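Local atomic coordinates of fuculose-1-phosphate aldolase (Glaciozyma antarctica, PDB entry 4XXF), a protein that belongs to the class II aldolase and adducin family of the AraD-like clan and carries a histidine-bound zinc ion. Residues D39-T47 with W58-F66; Q113-T121 with A193-E201. All coordinates share one frame; numbering follows the deposited sequence.

Both contacts are buried and meet in one mixed sheet, where strands 45-49 and 114-118 are neighbours: His-45 N lies 2.9 Å from His-117 O, a probable hydrogen bond. The centre of contact 1 is about 12 Å from the centre of the chain, that of contact 2 about 3 Å. Contact 1 joins the two arms of a beta hairpin and the turns beyond them through an asparagine side chain, two waters and two phenylalanines. Contact 2 lays helix 190-213 on the sheet through small apolar groups and one aromatic ring, finished by a serine-glutamate bond, while His-117 points off the other face toward zinc and His-119 joins it just past the strand. Both also touch a neighbouring subunit.

Contact 1: residues D39-T47 with W58-F66; sequences DHTVAGHLT and WVNPFGLAF
The Phe-66 ring takes the Gly-44 carbonyl carbon in plane at its CZ edge, while Asp-39 CB and Leu-46 CD1 approach obliquely near CD2 and CE2. Leu-46 CD1 reaches CE2 of Phe-66 at 3.9 Å, and Ile-30 and Ala-34 of helix 15-36 also touch the ring. The side chains of Asp-39 and Phe-66 run past one another in opposite senses, carboxylate and ring planes 24° apart, and Asp-39 OD1 ends 3.5 Å from Phe-66 CB. A water joins the two, donating to Asp-39 OD1 and accepting from Phe-66 N. The Phe-62 ring takes Val-42 O and a second water in plane at its edge, and Val-42 CG2 meets CE1 of Phe-62 at 3.8 Å, the two side chains crossing nearly at right angles. Phe-239 of a neighbouring subunit meets Phe-62 edge-to-face.

Strands 45-49 and 56-59 form an antiparallel beta hairpin, and just outside its open end the Asn-60 amide takes over the bonding. With CG set between the backbone N and the carbonyl carbon (chi1 55°), the amide turns toward 39-47 and uses both ends. OD1 of Asn-60 accepts from Leu-46 N at 3.0 Å, nearly straight at 168°, while ND2 donates to Gly-44 O at 3.3 Å, an acceptor close to the amide plane. These two bonds should fix the amide's rotation. Farther out, the type II' turn of His-40 to Ala-43 faces the type II turn of Pro-61 to Leu-64. Val-42 CG1 rests on Gly-63 CA at 3.8 Å, and that second water links the turns, donating to Val-42 O and accepting from Gly-63 N. Thr-47 CG2 lies beside Val-59 CG2 at 3.7 Å, whereas Thr-47 OG1 is hydrogen-bonded to His-102 ND1 and His-106 NE2.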
loop_
_atom_site.group_PDB
_atom_site.type_symbol
_atom_site.label_atom_id
_atom_site.label_comp_id
_atom_site.label_asym_id
_atom_site.label_seq_id
_atom_site.Cartn_x
_atom_site.Cartn_y
_atom_site.Cartn_z
ATOM N N ASP A 39 -3.634 -10.470 8.144
ATOM C CA ASP A 39 -3.077 -11.115 9.325
ATOM C C ASP A 39 -2.182 -10.159 10.110
ATOM O O ASP A 39 -1.700 -9.150 9.600
ATOM C CB ASP A 39 -2.328 -12.410 8.952
ATOM C CG ASP A 39 -1.337 -12.258 7.795
ATOM O OD1 ASP A 39 -0.560 -13.223 7.611
ATOM O OD2 ASP A 39 -1.313 -11.241 7.058
ATOM N N HIS A 40 -2.022 -10.460 11.389
ATOM C CA HIS A 40 -1.139 -9.716 12.280
ATOM C C HIS A 40 -0.642 -10.711 13.312
ATOM O O HIS A 40 -1.433 -11.512 13.836
ATOM C CB HIS A 40 -1.874 -8.527 12.935
ATOM C CG HIS A 40 -0.977 -7.579 13.688
ATOM N ND1 HIS A 40 0.104 -6.951 13.112
ATOM C CD2 HIS A 40 -1.022 -7.140 14.972
ATOM C CE1 HIS A 40 0.688 -6.168 14.003
ATOM N NE2 HIS A 40 0.026 -6.264 15.141
ATOM N N THR A 41 0.663 -10.687 13.567
ATOM C CA THR A 41 1.344 -11.622 14.476
ATOM C C THR A 41 0.802 -13.051 14.297
ATOM O O THR A 41 0.723 -13.538 13.171
ATOM C CB THR A 41 1.260 -11.153 15.964
ATOM O OG1 THR A 41 -0.088 -11.253 16.443
ATOM C CG2 THR A 41 1.763 -9.709 16.099
ATOM N N VAL A 42 0.430 -13.720 15.391
ATOM C CA VAL A 42 -0.057 -15.101 15.320
ATOM C C VAL A 42 -1.545 -15.185 15.604
ATOM O O VAL A 42 -2.088 -16.280 15.807
ATOM C CB VAL A 42 0.717 -16.008 16.298
ATOM C CG1 VAL A 42 2.172 -16.104 15.879
ATOM C CG2 VAL A 42 0.589 -15.491 17.736
ATOM N N ALA A 43 -2.203 -14.031 15.614
ATOM C CA ALA A 43 -3.624 -13.957 15.844
ATOM C C ALA A 43 -4.352 -14.496 14.624
ATOM O O ALA A 43 -3.823 -14.499 13.503
ATOM C CB ALA A 43 -4.047 -12.523 16.129
ATOM N N GLY A 44 -5.572 -14.945 14.832
ATOM C CA GLY A 44 -6.371 -15.337 13.697
ATOM C C GLY A 44 -6.513 -16.824 13.533
ATOM O O GLY A 44 -5.587 -17.626 13.717
ATOM N N HIS A 45 -7.722 -17.175 13.147
ATOM C CA HIS A 45 -8.048 -18.560 12.920
ATOM C C HIS A 45 -9.126 -18.642 11.867
ATOM O O HIS A 45 -10.022 -17.806 11.783
ATOM C CB HIS A 45 -8.497 -19.239 14.219
ATOM C CG HIS A 45 -8.686 -18.288 15.357
ATOM N ND1 HIS A 45 -9.881 -17.646 15.602
ATOM C CD2 HIS A 45 -7.825 -17.854 16.306
ATOM C CE1 HIS A 45 -9.752 -16.868 16.661
ATOM N NE2 HIS A 45 -8.511 -16.969 17.103
ATOM N N LEU A 46 -8.982 -19.656 11.031
ATOM C CA LEU A 46 -10.005 -19.989 10.053
ATOM C C LEU A 46 -10.311 -21.463 10.238
ATOM O O LEU A 46 -9.402 -22.289 10.280
ATOM C CB LEU A 46 -9.541 -19.703 8.619
ATOM C CG LEU A 46 -9.497 -18.251 8.137
ATOM C CD1 LEU A 46 -8.298 -17.486 8.709
ATOM C CD2 LEU A 46 -9.465 -18.228 6.620
ATOM N N THR A 47 -11.590 -21.787 10.387
ATOM C CA THR A 47 -11.986 -23.169 10.618
ATOM C C THR A 47 -12.983 -23.647 9.576
ATOM O O THR A 47 -13.746 -22.849 9.015
ATOM C CB THR A 47 -12.630 -23.356 12.010
ATOM O OG1 THR A 47 -13.735 -22.452 12.165
ATOM C CG2 THR A 47 -11.613 -23.106 13.133
ATOM N N TRP A 58 -11.167 -28.600 10.919
ATOM C CA TRP A 58 -9.832 -28.315 10.403
ATOM C C TRP A 58 -9.507 -26.851 10.664
ATOM O O TRP A 58 -10.373 -25.982 10.534
ATOM C CB TRP A 58 -9.747 -28.644 8.907
ATOM C CG TRP A 58 -9.913 -30.108 8.663
ATOM C CD1 TRP A 58 -11.073 -30.764 8.368
ATOM C CD2 TRP A 58 -8.891 -31.110 8.741
ATOM N NE1 TRP A 58 -10.837 -32.118 8.246
ATOM C CE2 TRP A 58 -9.505 -32.354 8.470
ATOM C CE3 TRP A 58 -7.516 -31.077 9.013
ATOM C CZ2 TRP A 58 -8.791 -33.556 8.468
ATOM C CZ3 TRP A 58 -6.807 -32.279 9.009
ATOM C CH2 TRP A 58 -7.448 -33.496 8.736
ATOM N N VAL A 59 -8.265 -26.584 11.056
ATOM C CA VAL A 59 -7.871 -25.238 11.449
ATOM C C VAL A 59 -6.385 -25.060 11.179
ATOM O O VAL A 59 -5.628 -26.030 11.105
ATOM C CB VAL A 59 -8.210 -24.978 12.952
ATOM C CG1 VAL A 59 -7.420 -25.900 13.843
ATOM C CG2 VAL A 59 -7.982 -23.521 13.359
ATOM N N ASN A 60 -5.969 -23.811 11.010
ATOM C CA ASN A 60 -4.548 -23.490 10.939
ATOM C C ASN A 60 -3.842 -23.759 12.264
ATOM O O ASN A 60 -4.417 -23.538 13.330
ATOM C CB ASN A 60 -4.370 -22.029 10.532
ATOM C CG ASN A 60 -5.120 -21.073 11.436
ATOM O OD1 ASN A 60 -6.353 -21.089 11.514
ATOM N ND2 ASN A 60 -4.374 -20.212 12.121
ATOM N N PRO A 61 -2.604 -24.282 12.201
ATOM C CA PRO A 61 -1.849 -24.571 13.423
ATOM C C PRO A 61 -1.234 -23.299 13.999
ATOM O O PRO A 61 -0.814 -22.418 13.247
ATOM C CB PRO A 61 -0.776 -25.548 12.948
ATOM C CG PRO A 61 -0.530 -25.139 11.519
ATOM C CD PRO A 61 -1.890 -24.733 10.989
ATOM N N PHE A 62 -1.191 -23.206 15.315
ATOM C CA PHE A 62 -0.781 -21.987 16.003
ATOM C C PHE A 62 0.646 -21.578 15.650
ATOM O O PHE A 62 1.574 -22.365 15.778
ATOM C CB PHE A 62 -0.924 -22.213 17.516
ATOM C CG PHE A 62 -1.021 -20.952 18.352
ATOM C CD1 PHE A 62 -1.351 -19.717 17.808
ATOM C CD2 PHE A 62 -0.800 -21.033 19.720
ATOM C CE1 PHE A 62 -1.445 -18.590 18.620
ATOM C CE2 PHE A 62 -0.895 -19.917 20.526
ATOM C CZ PHE A 62 -1.211 -18.693 19.972
ATOM N N GLY A 63 0.810 -20.336 15.205
ATOM C CA GLY A 63 2.136 -19.782 14.981
ATOM C C GLY A 63 2.687 -19.873 13.567
ATOM O O GLY A 63 3.721 -19.280 13.278
ATOM N N LEU A 64 2.038 -20.634 12.692
ATOM C CA LEU A 64 2.508 -20.733 11.312
ATOM C C LEU A 64 1.991 -19.554 10.478
ATOM O O LEU A 64 0.798 -19.245 10.481
ATOM C CB LEU A 64 2.062 -22.056 10.681
ATOM C CG LEU A 64 2.497 -22.270 9.230
ATOM C CD1 LEU A 64 4.004 -22.304 9.094
ATOM C CD2 LEU A 64 1.902 -23.557 8.722
ATOM N N ALA A 65 2.889 -18.890 9.761
ATOM C CA ALA A 65 2.516 -17.763 8.922
ATOM C C ALA A 65 1.438 -18.160 7.927
ATOM O O ALA A 65 1.559 -19.177 7.229
ATOM C CB ALA A 65 3.719 -17.243 8.174
ATOM N N PHE A 66 0.398 -17.337 7.818
ATOM C CA PHE A 66 -0.651 -17.583 6.826
ATOM C C PHE A 66 -0.056 -17.671 5.411
ATOM O O PHE A 66 -0.509 -18.478 4.590
ATOM C CB PHE A 66 -1.715 -16.485 6.860
ATOM C CG PHE A 66 -2.672 -16.556 8.028
ATOM C CD1 PHE A 66 -2.437 -17.358 9.136
ATOM C CD2 PHE A 66 -3.826 -15.793 7.995
ATOM C CE1 PHE A 66 -3.345 -17.387 10.194
ATOM C CE2 PHE A 66 -4.738 -15.813 9.042
ATOM C CZ PHE A 66 -4.495 -16.610 10.145
HETATM O O HOH W 1 0.092 -15.045 9.557
HETATM O O HOH W 2 -1.447 -18.673 14.510
#

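Contact 2: residues Q113-T121 with A193-E201. With ZN (zinc ion), chain B.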
loop_
_atom_site.group_PDB
_atom_site.type_symbol
_atom_site.label_atom_id
_atom_site.label_comp_id
_atom_site.label_asym_id
_atom_site.label_seq_id
_atom_site.Cartn_x
_atom_site.Cartn_y
_atom_site.Cartn_z
ATOM N N GLN A 113 -20.515 -23.687 8.399
ATOM C CA GLN A 113 -19.475 -24.645 8.095
ATOM C C GLN A 113 -18.090 -24.028 8.247
ATOM O O GLN A 113 -17.127 -24.737 8.509
ATOM C CB GLN A 113 -19.692 -25.202 6.685
ATOM C CG GLN A 113 -21.012 -25.964 6.551
ATOM C CD GLN A 113 -21.132 -27.089 7.565
ATOM O OE1 GLN A 113 -20.439 -28.096 7.465
ATOM N NE2 GLN A 113 -21.997 -26.911 8.556
ATOM N N ALA A 114 -18.002 -22.709 8.114
ATOM C CA ALA A 114 -16.707 -22.035 8.145
ATOM C C ALA A 114 -16.784 -20.730 8.897
ATOM O O ALA A 114 -17.804 -20.023 8.832
ATOM C CB ALA A 114 -16.209 -21.777 6.729
ATOM N N ILE A 115 -15.705 -20.412 9.607
ATOM C CA ILE A 115 -15.625 -19.180 10.388
ATOM C C ILE A 115 -14.260 -18.558 10.166
ATOM O O ILE A 115 -13.255 -19.263 10.171
ATOM C CB ILE A 115 -15.870 -19.460 11.902
ATOM C CG1 ILE A 115 -17.228 -20.141 12.124
ATOM C CG2 ILE A 115 -15.743 -18.181 12.724
ATOM C CD1 ILE A 115 -17.473 -20.548 13.552
ATOM N N CYS A 116 -14.239 -17.236 9.965
ATOM C CA CYS A 116 -12.998 -16.480 9.755
ATOM C C CYS A 116 -12.813 -15.403 10.794
ATOM O O CYS A 116 -13.718 -14.612 11.038
ATOM C CB CYS A 116 -12.976 -15.795 8.384
ATOM S SG CYS A 116 -13.166 -16.845 6.952
ATOM N N HIS A 117 -11.617 -15.343 11.365
ATOM C CA HIS A 117 -11.260 -14.271 12.265
ATOM C C HIS A 117 -9.787 -13.918 12.102
ATOM O O HIS A 117 -8.932 -14.790 12.045
ATOM C CB HIS A 117 -11.544 -14.673 13.706
ATOM C CG HIS A 117 -11.044 -13.690 14.710
ATOM N ND1 HIS A 117 -11.534 -12.403 14.806
ATOM C CD2 HIS A 117 -10.084 -13.798 15.656
ATOM C CE1 HIS A 117 -10.904 -11.767 15.779
ATOM N NE2 HIS A 117 -10.008 -12.589 16.306
ATOM N N SER A 118 -9.497 -12.626 12.031
ATOM C CA SER A 118 -8.129 -12.150 11.930
ATOM C C SER A 118 -8.119 -10.717 12.402
ATOM O O SER A 118 -9.141 -10.032 12.315
ATOM C CB SER A 118 -7.628 -12.255 10.486
ATOM O OG SER A 118 -6.227 -12.074 10.395
ATOM N N HIS A 119 -6.982 -10.259 12.915
ATOM C CA HIS A 119 -6.884 -8.904 13.447
ATOM C C HIS A 119 -6.447 -7.942 12.354
ATOM O O HIS A 119 -5.368 -7.367 12.398
ATOM C CB HIS A 119 -5.932 -8.882 14.634
ATOM C CG HIS A 119 -6.435 -9.666 15.807
ATOM N ND1 HIS A 119 -5.800 -9.664 17.030
ATOM C CD2 HIS A 119 -7.514 -10.475 15.941
ATOM C CE1 HIS A 119 -6.463 -10.447 17.865
ATOM N NE2 HIS A 119 -7.512 -10.940 17.234
ATOM N N SER A 120 -7.315 -7.785 11.371
ATOM C CA SER A 120 -7.055 -6.946 10.209
ATOM C C SER A 120 -7.115 -5.479 10.591
ATOM O O SER A 120 -7.854 -5.088 11.496
ATOM C CB SER A 120 -8.052 -7.264 9.095
ATOM O OG SER A 120 -9.395 -7.229 9.584
ATOM N N THR A 121 -6.315 -4.677 9.899
ATOM C CA THR A 121 -6.052 -3.294 10.275
ATOM C C THR A 121 -7.295 -2.428 10.385
ATOM O O THR A 121 -7.499 -1.773 11.403
ATOM C CB THR A 121 -5.111 -2.657 9.258
ATOM O OG1 THR A 121 -3.882 -3.396 9.221
ATOM C CG2 THR A 121 -4.785 -1.233 9.654
ATOM N N ALA A 193 -17.839 -17.200 3.793
ATOM C CA ALA A 193 -17.233 -16.590 4.977
ATOM C C ALA A 193 -16.081 -15.655 4.592
ATOM O O ALA A 193 -15.923 -14.576 5.172
ATOM C CB ALA A 193 -16.739 -17.657 5.934
ATOM N N VAL A 194 -15.287 -16.069 3.612
ATOM C CA VAL A 194 -14.180 -15.268 3.113
ATOM C C VAL A 194 -14.681 -14.005 2.414
ATOM O O VAL A 194 -14.151 -12.918 2.668
ATOM C CB VAL A 194 -13.300 -16.101 2.170
ATOM C CG1 VAL A 194 -12.315 -15.222 1.410
ATOM C CG2 VAL A 194 -12.525 -17.138 2.959
ATOM N N ALA A 195 -15.705 -14.130 1.563
ATOM C CA ALA A 195 -16.275 -12.951 0.918
ATOM C C ALA A 195 -16.739 -11.950 1.954
ATOM O O ALA A 195 -16.459 -10.756 1.842
ATOM C CB ALA A 195 -17.445 -13.317 0.001
ATOM N N TRP A 196 -17.443 -12.422 2.978
ATOM C CA TRP A 196 -17.948 -11.489 3.977
ATOM C C TRP A 196 -16.807 -10.797 4.726
ATOM O O TRP A 196 -16.906 -9.608 5.032
ATOM C CB TRP A 196 -18.890 -12.176 4.967
ATOM C CG TRP A 196 -20.018 -12.957 4.353
ATOM C CD1 TRP A 196 -20.509 -14.148 4.825
ATOM C CD2 TRP A 196 -20.824 -12.617 3.206
ATOM N NE1 TRP A 196 -21.550 -14.573 4.036
ATOM C CE2 TRP A 196 -21.754 -13.660 3.031
ATOM C CE3 TRP A 196 -20.841 -11.544 2.302
ATOM C CZ2 TRP A 196 -22.711 -13.650 2.018
ATOM C CZ3 TRP A 196 -21.788 -11.542 1.288
ATOM C CH2 TRP A 196 -22.702 -12.594 1.148
ATOM N N PHE A 197 -15.718 -11.511 4.997
ATOM C CA PHE A 197 -14.591 -10.883 5.680
ATOM C C PHE A 197 -13.939 -9.822 4.792
ATOM O O PHE A 197 -13.673 -8.706 5.246
ATOM C CB PHE A 197 -13.550 -11.921 6.125
ATOM C CG PHE A 197 -12.631 -11.403 7.190
ATOM C CD1 PHE A 197 -11.568 -10.572 6.863
ATOM C CD2 PHE A 197 -12.842 -11.708 8.520
ATOM C CE1 PHE A 197 -10.738 -10.054 7.845
ATOM C CE2 PHE A 197 -11.993 -11.211 9.496
ATOM C CZ PHE A 197 -10.948 -10.381 9.156
ATOM N N ILE A 198 -13.669 -10.160 3.534
ATOM C CA ILE A 198 -13.082 -9.204 2.595
ATOM C C ILE A 198 -13.960 -7.959 2.472
ATOM O O ILE A 198 -13.470 -6.817 2.493
ATOM C CB ILE A 198 -12.883 -9.843 1.203
ATOM C CG1 ILE A 198 -11.765 -10.885 1.256
ATOM C CG2 ILE A 198 -12.544 -8.793 0.158
ATOM C CD1 ILE A 198 -11.751 -11.817 0.032
ATOM N N MET A 199 -15.266 -8.169 2.331
ATOM C CA MET A 199 -16.177 -7.047 2.145
ATOM C C MET A 199 -16.312 -6.211 3.404
ATOM O O MET A 199 -16.444 -4.986 3.321
ATOM C CB MET A 199 -17.545 -7.542 1.667
ATOM C CG MET A 199 -17.469 -8.174 0.277
ATOM S SD MET A 199 -19.067 -8.792 -0.299
ATOM C CE MET A 199 -19.877 -7.257 -0.759
ATOM N N LEU A 200 -16.290 -6.849 4.569
ATOM C CA LEU A 200 -16.443 -6.107 5.822
ATOM C C LEU A 200 -15.180 -5.306 6.127
ATOM O O LEU A 200 -15.273 -4.145 6.525
ATOM C CB LEU A 200 -16.780 -7.056 6.980
ATOM C CG LEU A 200 -17.111 -6.420 8.331
ATOM C CD1 LEU A 200 -18.251 -5.425 8.191
ATOM C CD2 LEU A 200 -17.474 -7.515 9.301
ATOM N N GLU A 201 -14.010 -5.904 5.918
ATOM C CA GLU A 201 -12.756 -5.176 6.093
ATOM C C GLU A 201 -12.709 -3.961 5.170
ATOM O O GLU A 201 -12.333 -2.862 5.594
ATOM C CB GLU A 201 -11.558 -6.099 5.841
ATOM C CG GLU A 201 -10.168 -5.412 5.849
ATOM C CD GLU A 201 -9.691 -4.929 7.205
ATOM O OE1 GLU A 201 -10.378 -5.168 8.228
ATOM O OE2 GLU A 201 -8.596 -4.327 7.229
HETATM ZN ZN ZN B . -8.869 -12.324 18.044
HETATM O O HOH W 3 -7.953 -12.499 19.844
HETATM O O HOH W 4 -7.454 -13.888 17.541
HETATM O O HOH W 5 -10.057 -13.931 18.943
#
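Strand 114-118 and helix segment 193-201 run in roughly the same direction, their axes 29° apart and 8.2 Å at closest approach. This is helix-on-sheet packing in the AraD-like fold, with the alternation of the strand sorting its side chains: Ala-114, Cys-116 and Ser-118 face the helix, and His-117 points away to the zinc ion.

At the start of the helix segment Cys-116 SG sits against Ala-193 CB at 3.8 Å. In the middle, Phe-197 CG stands anti to the backbone N (chi1 -161°), which sends the ring out toward the strand and forward along it: CD2 meets Cys-116 CB, and CZ reaches Ser-118 O, in plane at the ring edge, 3.7 Å away. Ser-120 OG approaches Phe-197 CZ obliquely at 3.5 Å, and Phe-33 meets the same ring.

Past the strand the chain makes an inverse gamma turn centred on His-119. His-117 NE2 and His-119 NE2 each bind zinc at 2.1 Å, and His-181 and three waters are the remaining ligands. Asp-139 of a neighbouring subunit holds His-119 ND1, and Leu-183 O takes His-117 ND1.

Ser-120 sits at the N-cap position of helix 121-127, but its hydroxyl makes no capping bond and goes to Glu-201. That carboxylate also accepts from the backbone N atoms of Tyr-122 and Gly-123. Ser-120 OG donates to Glu-201 OE1 at 2.7 Å, coming from above the carboxylate, 66° out of its plane.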